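Local coordinates for uncharacterized protein (Bacteroides eggerthii DSM 20697, PDB 4ECO), which is of unknown function but folds as a leucine-rich repeat solenoid and probably binds other proteins, at residues T487-T501 / T511-F525. Numbering follows the deposited sequence.
Sequences TYLLTSIDLRFNKLT and TLPYLVGIDLSYNSF
Ile493 and Ile518 sit side by side on the parallel strands 492-494 and 517-519, from neighbouring coils of a leucine-rich repeat solenoid, whose axes approach to 4.8 Å. Their branched aliphatic chains suit the inward face: Ile493 CD1 meets Leu512 CD1 tip to tip at 3.7 Å, and the Ile493 side chain crosses that of Leu515 at about a right angle, while Leu495 and Leu520 lie alongside each other, pointing the same way. Asn523 closes this packed core as the consensus asparagine of its repeat. Asn523 ND2 gives one hydrogen to Leu495 O (2.9 Å) and the other to Leu520 O of its own coil, both in the amide plane. Asn523 OD1 accepts from Leu500 N (2.9 Å), and together the three bonds fix the amide's rotation. A leucine here would probably leave Leu500 N without its acceptor and cost each carbonyl one of its donors. The solvent side differs: Phe497, exposed, and Tyr522, partly exposed, form an offset stack with ring centroids 4.4 Å apart and planes at 12°, Tyr522 CG lying over one Phe497 face. Helix 160-168 packs on Asp494 and Asp519. Just beyond the strand, Arg496 bends at chi3 (-58°), bringing NE back to a salt bridge with the syn lone pair of Asp494 OD1 (2.8 Å). An arginine probably offsets both acids, for Arg496 CD also rests 3.7 Å from Asp519 OD2, though no N-H points at that oxygen.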
loop_
_atom_site.group_PDB
_atom_site.type_symbol
_atom_site.label_atom_id
_atom_site.label_comp_id
_atom_site.label_asym_id
_atom_site.label_seq_id
_atom_site.Cartn_x
_atom_site.Cartn_y
_atom_site.Cartn_z
ATOM N N THR A 487 -8.218 -3.018 -27.644
ATOM C CA THR A 487 -6.786 -3.326 -27.821
ATOM C C THR A 487 -5.987 -2.115 -28.373
ATOM O O THR A 487 -4.772 -2.061 -28.180
ATOM C CB THR A 487 -6.566 -4.555 -28.702
ATOM O OG1 THR A 487 -7.442 -4.492 -29.812
ATOM C CG2 THR A 487 -6.825 -5.836 -27.971
ATOM N N TYR A 488 -6.665 -1.129 -28.976
ATOM C CA TYR A 488 -6.045 0.081 -29.519
ATOM C C TYR A 488 -5.437 0.922 -28.386
ATOM O O TYR A 488 -4.535 1.715 -28.646
ATOM C CB TYR A 488 -7.065 0.913 -30.336
ATOM C CG TYR A 488 -8.109 1.640 -29.504
ATOM C CD1 TYR A 488 -9.273 0.999 -29.092
ATOM C CD2 TYR A 488 -7.934 2.971 -29.138
ATOM C CE1 TYR A 488 -10.217 1.653 -28.304
ATOM C CE2 TYR A 488 -8.874 3.638 -28.352
ATOM C CZ TYR A 488 -10.015 2.976 -27.942
ATOM O OH TYR A 488 -10.931 3.630 -27.156
ATOM N N LEU A 489 -5.919 0.731 -27.141
ATOM C CA LEU A 489 -5.432 1.403 -25.928
ATOM C C LEU A 489 -4.073 0.907 -25.435
ATOM O O LEU A 489 -3.420 1.631 -24.693
ATOM C CB LEU A 489 -6.427 1.220 -24.767
ATOM C CG LEU A 489 -7.816 1.836 -24.912
ATOM C CD1 LEU A 489 -8.733 1.297 -23.863
ATOM C CD2 LEU A 489 -7.761 3.352 -24.800
ATOM N N LEU A 490 -3.669 -0.328 -25.781
ATOM C CA LEU A 490 -2.427 -0.941 -25.301
ATOM C C LEU A 490 -1.199 -0.213 -25.847
ATOM O O LEU A 490 -0.869 -0.343 -27.033
ATOM C CB LEU A 490 -2.382 -2.440 -25.678
ATOM C CG LEU A 490 -1.316 -3.284 -24.969
ATOM C CD1 LEU A 490 -1.610 -3.392 -23.466
ATOM C CD2 LEU A 490 -1.236 -4.656 -25.588
ATOM N N THR A 491 -0.518 0.531 -24.970
ATOM C CA THR A 491 0.662 1.318 -25.338
ATOM C C THR A 491 1.968 0.792 -24.664
ATOM O O THR A 491 3.049 1.204 -25.082
ATOM C CB THR A 491 0.438 2.807 -25.013
ATOM O OG1 THR A 491 0.200 2.959 -23.609
ATOM C CG2 THR A 491 -0.725 3.413 -25.825
ATOM N N SER A 492 1.883 -0.122 -23.669
ATOM C CA SER A 492 3.084 -0.659 -23.000
ATOM C C SER A 492 2.985 -2.169 -22.818
ATOM O O SER A 492 1.990 -2.662 -22.302
ATOM C CB SER A 492 3.335 0.013 -21.648
ATOM O OG SER A 492 3.571 1.408 -21.769
ATOM N N ILE A 493 4.010 -2.907 -23.280
ATOM C CA ILE A 493 4.081 -4.356 -23.166
ATOM C C ILE A 493 5.461 -4.762 -22.620
ATOM O O ILE A 493 6.471 -4.556 -23.290
ATOM C CB ILE A 493 3.767 -5.072 -24.504
ATOM C CG1 ILE A 493 2.502 -4.483 -25.217
ATOM C CG2 ILE A 493 3.633 -6.577 -24.272
ATOM C CD1 ILE A 493 2.193 -5.089 -26.597
ATOM N N ASP A 494 5.491 -5.328 -21.394
ATOM C CA ASP A 494 6.699 -5.847 -20.756
ATOM C C ASP A 494 6.676 -7.350 -20.824
ATOM O O ASP A 494 5.789 -7.988 -20.252
ATOM C CB ASP A 494 6.832 -5.372 -19.315
ATOM C CG ASP A 494 8.263 -5.290 -18.819
ATOM O OD1 ASP A 494 9.123 -5.999 -19.373
ATOM O OD2 ASP A 494 8.513 -4.541 -17.848
ATOM N N LEU A 495 7.600 -7.914 -21.608
ATOM C CA LEU A 495 7.709 -9.356 -21.816
ATOM C C LEU A 495 9.108 -9.871 -21.473
ATOM O O LEU A 495 9.468 -10.984 -21.881
ATOM C CB LEU A 495 7.342 -9.711 -23.273
ATOM C CG LEU A 495 5.857 -9.619 -23.622
ATOM C CD1 LEU A 495 5.663 -9.421 -25.089
ATOM C CD2 LEU A 495 5.080 -10.820 -23.072
ATOM N N ARG A 496 9.873 -9.098 -20.672
ATOM C CA ARG A 496 11.208 -9.513 -20.246
ATOM C C ARG A 496 11.168 -10.844 -19.517
ATOM O O ARG A 496 10.145 -11.202 -18.910
ATOM C CB ARG A 496 11.861 -8.477 -19.315
ATOM C CG ARG A 496 12.271 -7.130 -19.910
ATOM C CD ARG A 496 12.612 -6.182 -18.779
ATOM N NE ARG A 496 11.452 -6.035 -17.888
ATOM C CZ ARG A 496 11.503 -5.733 -16.596
ATOM N NH1 ARG A 496 12.666 -5.506 -16.006
ATOM N NH2 ARG A 496 10.390 -5.633 -15.893
ATOM N N PHE A 497 12.291 -11.562 -19.538
ATOM C CA PHE A 497 12.473 -12.811 -18.809
ATOM C C PHE A 497 11.398 -13.807 -19.109
ATOM O O PHE A 497 10.632 -14.202 -18.224
ATOM C CB PHE A 497 12.551 -12.584 -17.287
ATOM C CG PHE A 497 13.699 -11.693 -16.930
ATOM C CD1 PHE A 497 14.991 -12.196 -16.859
ATOM C CD2 PHE A 497 13.502 -10.335 -16.720
ATOM C CE1 PHE A 497 16.064 -11.362 -16.570
ATOM C CE2 PHE A 497 14.575 -9.494 -16.429
ATOM C CZ PHE A 497 15.852 -10.012 -16.361
ATOM N N ASN A 498 11.364 -14.222 -20.366
ATOM C CA ASN A 498 10.514 -15.284 -20.866
ATOM C C ASN A 498 11.406 -16.140 -21.754
ATOM O O ASN A 498 12.640 -16.030 -21.670
ATOM C CB ASN A 498 9.262 -14.734 -21.572
ATOM C CG ASN A 498 8.116 -14.476 -20.644
ATOM O OD1 ASN A 498 7.336 -15.363 -20.345
ATOM N ND2 ASN A 498 7.970 -13.257 -20.181
ATOM N N LYS A 499 10.821 -17.002 -22.579
ATOM C CA LYS A 499 11.607 -17.845 -23.450
ATOM C C LYS A 499 11.049 -17.699 -24.860
ATOM O O LYS A 499 10.982 -18.677 -25.609
ATOM C CB LYS A 499 11.587 -19.291 -22.915
ATOM C CG LYS A 499 12.450 -19.494 -21.668
ATOM C CD LYS A 499 12.160 -20.802 -20.993
ATOM C CE LYS A 499 13.079 -21.055 -19.821
ATOM N NZ LYS A 499 12.762 -22.349 -19.137
ATOM N N LEU A 500 10.660 -16.445 -25.219
ATOM C CA LEU A 500 10.027 -16.093 -26.485
ATOM C C LEU A 500 10.959 -16.210 -27.675
ATOM O O LEU A 500 12.056 -15.665 -27.657
ATOM C CB LEU A 500 9.467 -14.661 -26.439
ATOM C CG LEU A 500 8.245 -14.401 -25.546
ATOM C CD1 LEU A 500 8.030 -12.919 -25.347
ATOM C CD2 LEU A 500 6.985 -14.997 -26.146
ATOM N N THR A 501 10.484 -16.876 -28.735
ATOM C CA THR A 501 11.184 -17.046 -30.029
ATOM C C THR A 501 10.391 -16.420 -31.153
ATOM O O THR A 501 10.966 -16.125 -32.216
ATOM C CB THR A 501 11.441 -18.517 -30.362
ATOM O OG1 THR A 501 10.225 -19.240 -30.187
ATOM C CG2 THR A 501 12.555 -19.137 -29.514
ATOM N N THR A 511 -3.478 -3.735 -35.277
ATOM C CA THR A 511 -4.179 -4.161 -34.068
ATOM C C THR A 511 -3.744 -3.245 -32.883
ATOM O O THR A 511 -4.609 -2.811 -32.109
ATOM C CB THR A 511 -3.939 -5.667 -33.806
ATOM O OG1 THR A 511 -2.643 -5.815 -33.281
ATOM C CG2 THR A 511 -4.065 -6.543 -35.079
ATOM N N LEU A 512 -2.418 -2.910 -32.806
ATOM C CA LEU A 512 -1.762 -2.036 -31.812
ATOM C C LEU A 512 -1.315 -0.692 -32.445
ATOM O O LEU A 512 -0.103 -0.438 -32.557
ATOM C CB LEU A 512 -0.531 -2.749 -31.206
ATOM C CG LEU A 512 -0.712 -4.037 -30.444
ATOM C CD1 LEU A 512 0.613 -4.500 -29.913
ATOM C CD2 LEU A 512 -1.705 -3.884 -29.311
ATOM N N PRO A 513 -2.250 0.180 -32.895
ATOM C CA PRO A 513 -1.827 1.418 -33.585
ATOM C C PRO A 513 -1.134 2.463 -32.717
ATOM O O PRO A 513 -0.535 3.379 -33.276
ATOM C CB PRO A 513 -3.149 2.002 -34.090
ATOM C CG PRO A 513 -4.177 1.440 -33.209
ATOM C CD PRO A 513 -3.723 0.065 -32.896
ATOM N N TYR A 514 -1.228 2.353 -31.383
ATOM C CA TYR A 514 -0.680 3.369 -30.501
ATOM C C TYR A 514 0.419 2.835 -29.555
ATOM O O TYR A 514 0.757 3.522 -28.587
ATOM C CB TYR A 514 -1.823 3.997 -29.689
ATOM C CG TYR A 514 -2.836 4.658 -30.588
ATOM C CD1 TYR A 514 -2.536 5.841 -31.257
ATOM C CD2 TYR A 514 -4.072 4.073 -30.822
ATOM C CE1 TYR A 514 -3.454 6.438 -32.117
ATOM C CE2 TYR A 514 -4.996 4.656 -31.682
ATOM C CZ TYR A 514 -4.687 5.843 -32.326
ATOM O OH TYR A 514 -5.596 6.414 -33.190
ATOM N N LEU A 515 1.045 1.676 -29.889
ATOM C CA LEU A 515 2.110 1.101 -29.075
ATOM C C LEU A 515 3.243 2.125 -28.847
ATOM O O LEU A 515 3.657 2.783 -29.794
ATOM C CB LEU A 515 2.660 -0.173 -29.726
ATOM C CG LEU A 515 3.713 -0.942 -28.894
ATOM C CD1 LEU A 515 3.123 -1.474 -27.608
ATOM C CD2 LEU A 515 4.361 -2.046 -29.718
ATOM N N VAL A 516 3.708 2.280 -27.586
ATOM C CA VAL A 516 4.746 3.262 -27.261
ATOM C C VAL A 516 6.036 2.525 -26.833
ATOM O O VAL A 516 7.128 2.864 -27.301
ATOM C CB VAL A 516 4.240 4.275 -26.189
ATOM C CG1 VAL A 516 5.369 5.101 -25.603
ATOM C CG2 VAL A 516 3.185 5.201 -26.778
ATOM N N GLY A 517 5.892 1.526 -25.969
ATOM C CA GLY A 517 7.019 0.765 -25.452
ATOM C C GLY A 517 6.806 -0.724 -25.401
ATOM O O GLY A 517 5.741 -1.208 -25.027
ATOM N N ILE A 518 7.831 -1.447 -25.793
ATOM C CA ILE A 518 7.849 -2.891 -25.739
ATOM C C ILE A 518 9.260 -3.339 -25.287
ATOM O O ILE A 518 10.280 -2.866 -25.810
ATOM C CB ILE A 518 7.382 -3.552 -27.062
ATOM C CG1 ILE A 518 7.255 -5.094 -26.908
ATOM C CG2 ILE A 518 8.210 -3.125 -28.271
ATOM C CD1 ILE A 518 6.289 -5.748 -27.878
ATOM N N ASP A 519 9.298 -4.220 -24.266
ATOM C CA ASP A 519 10.570 -4.738 -23.802
ATOM C C ASP A 519 10.579 -6.255 -23.890
ATOM O O ASP A 519 9.862 -6.928 -23.181
ATOM C CB ASP A 519 10.916 -4.267 -22.400
ATOM C CG ASP A 519 12.409 -4.292 -22.104
ATOM O OD1 ASP A 519 13.121 -5.139 -22.695
ATOM O OD2 ASP A 519 12.861 -3.476 -21.264
ATOM N N LEU A 520 11.362 -6.771 -24.814
ATOM C CA LEU A 520 11.538 -8.198 -25.065
ATOM C C LEU A 520 12.925 -8.665 -24.579
ATOM O O LEU A 520 13.397 -9.731 -24.988
ATOM C CB LEU A 520 11.376 -8.490 -26.582
ATOM C CG LEU A 520 10.083 -8.009 -27.260
ATOM C CD1 LEU A 520 10.232 -8.025 -28.733
ATOM C CD2 LEU A 520 8.881 -8.831 -26.817
ATOM N N SER A 521 13.571 -7.868 -23.706
ATOM C CA SER A 521 14.883 -8.208 -23.192
ATOM C C SER A 521 14.811 -9.491 -22.385
ATOM O O SER A 521 13.817 -9.723 -21.667
ATOM C CB SER A 521 15.449 -7.080 -22.347
ATOM O OG SER A 521 15.777 -5.963 -23.151
ATOM N N TYR A 522 15.863 -10.345 -22.541
ATOM C CA TYR A 522 15.995 -11.640 -21.858
ATOM C C TYR A 522 14.951 -12.613 -22.366
ATOM O O TYR A 522 14.053 -13.037 -21.636
ATOM C CB TYR A 522 15.907 -11.489 -20.336
ATOM C CG TYR A 522 17.045 -10.669 -19.793
ATOM C CD1 TYR A 522 18.261 -11.260 -19.484
ATOM C CD2 TYR A 522 16.917 -9.289 -19.608
ATOM C CE1 TYR A 522 19.315 -10.514 -18.963
ATOM C CE2 TYR A 522 17.972 -8.530 -19.099
ATOM C CZ TYR A 522 19.182 -9.149 -18.803
ATOM O OH TYR A 522 20.268 -8.472 -18.295
ATOM N N ASN A 523 15.094 -12.963 -23.634
ATOM C CA ASN A 523 14.223 -13.884 -24.323
ATOM C C ASN A 523 15.069 -14.754 -25.271
ATOM O O ASN A 523 16.282 -14.842 -25.093
ATOM C CB ASN A 523 13.086 -13.138 -25.025
ATOM C CG ASN A 523 11.886 -12.981 -24.120
ATOM O OD1 ASN A 523 11.194 -13.950 -23.811
ATOM N ND2 ASN A 523 11.620 -11.768 -23.663
ATOM N N SER A 524 14.447 -15.445 -26.227
ATOM C CA SER A 524 15.198 -16.397 -27.034
ATOM C C SER A 524 15.066 -16.169 -28.535
ATOM O O SER A 524 15.242 -17.111 -29.299
ATOM C CB SER A 524 14.735 -17.808 -26.690
ATOM O OG SER A 524 14.852 -18.009 -25.291
ATOM N N PHE A 525 14.830 -14.934 -28.957
ATOM C CA PHE A 525 14.734 -14.603 -30.375
ATOM C C PHE A 525 16.049 -14.809 -31.083
ATOM O O PHE A 525 17.082 -14.327 -30.605
ATOM C CB PHE A 525 14.288 -13.131 -30.578
ATOM C CG PHE A 525 12.859 -12.873 -30.178
ATOM C CD1 PHE A 525 11.807 -13.175 -31.050
ATOM C CD2 PHE A 525 12.554 -12.367 -28.918
ATOM C CE1 PHE A 525 10.473 -12.967 -30.666
ATOM C CE2 PHE A 525 11.227 -12.172 -28.530
ATOM C CZ PHE A 525 10.196 -12.466 -29.404
HETATM O O HOH W 1 -2.358 0.208 -29.433
#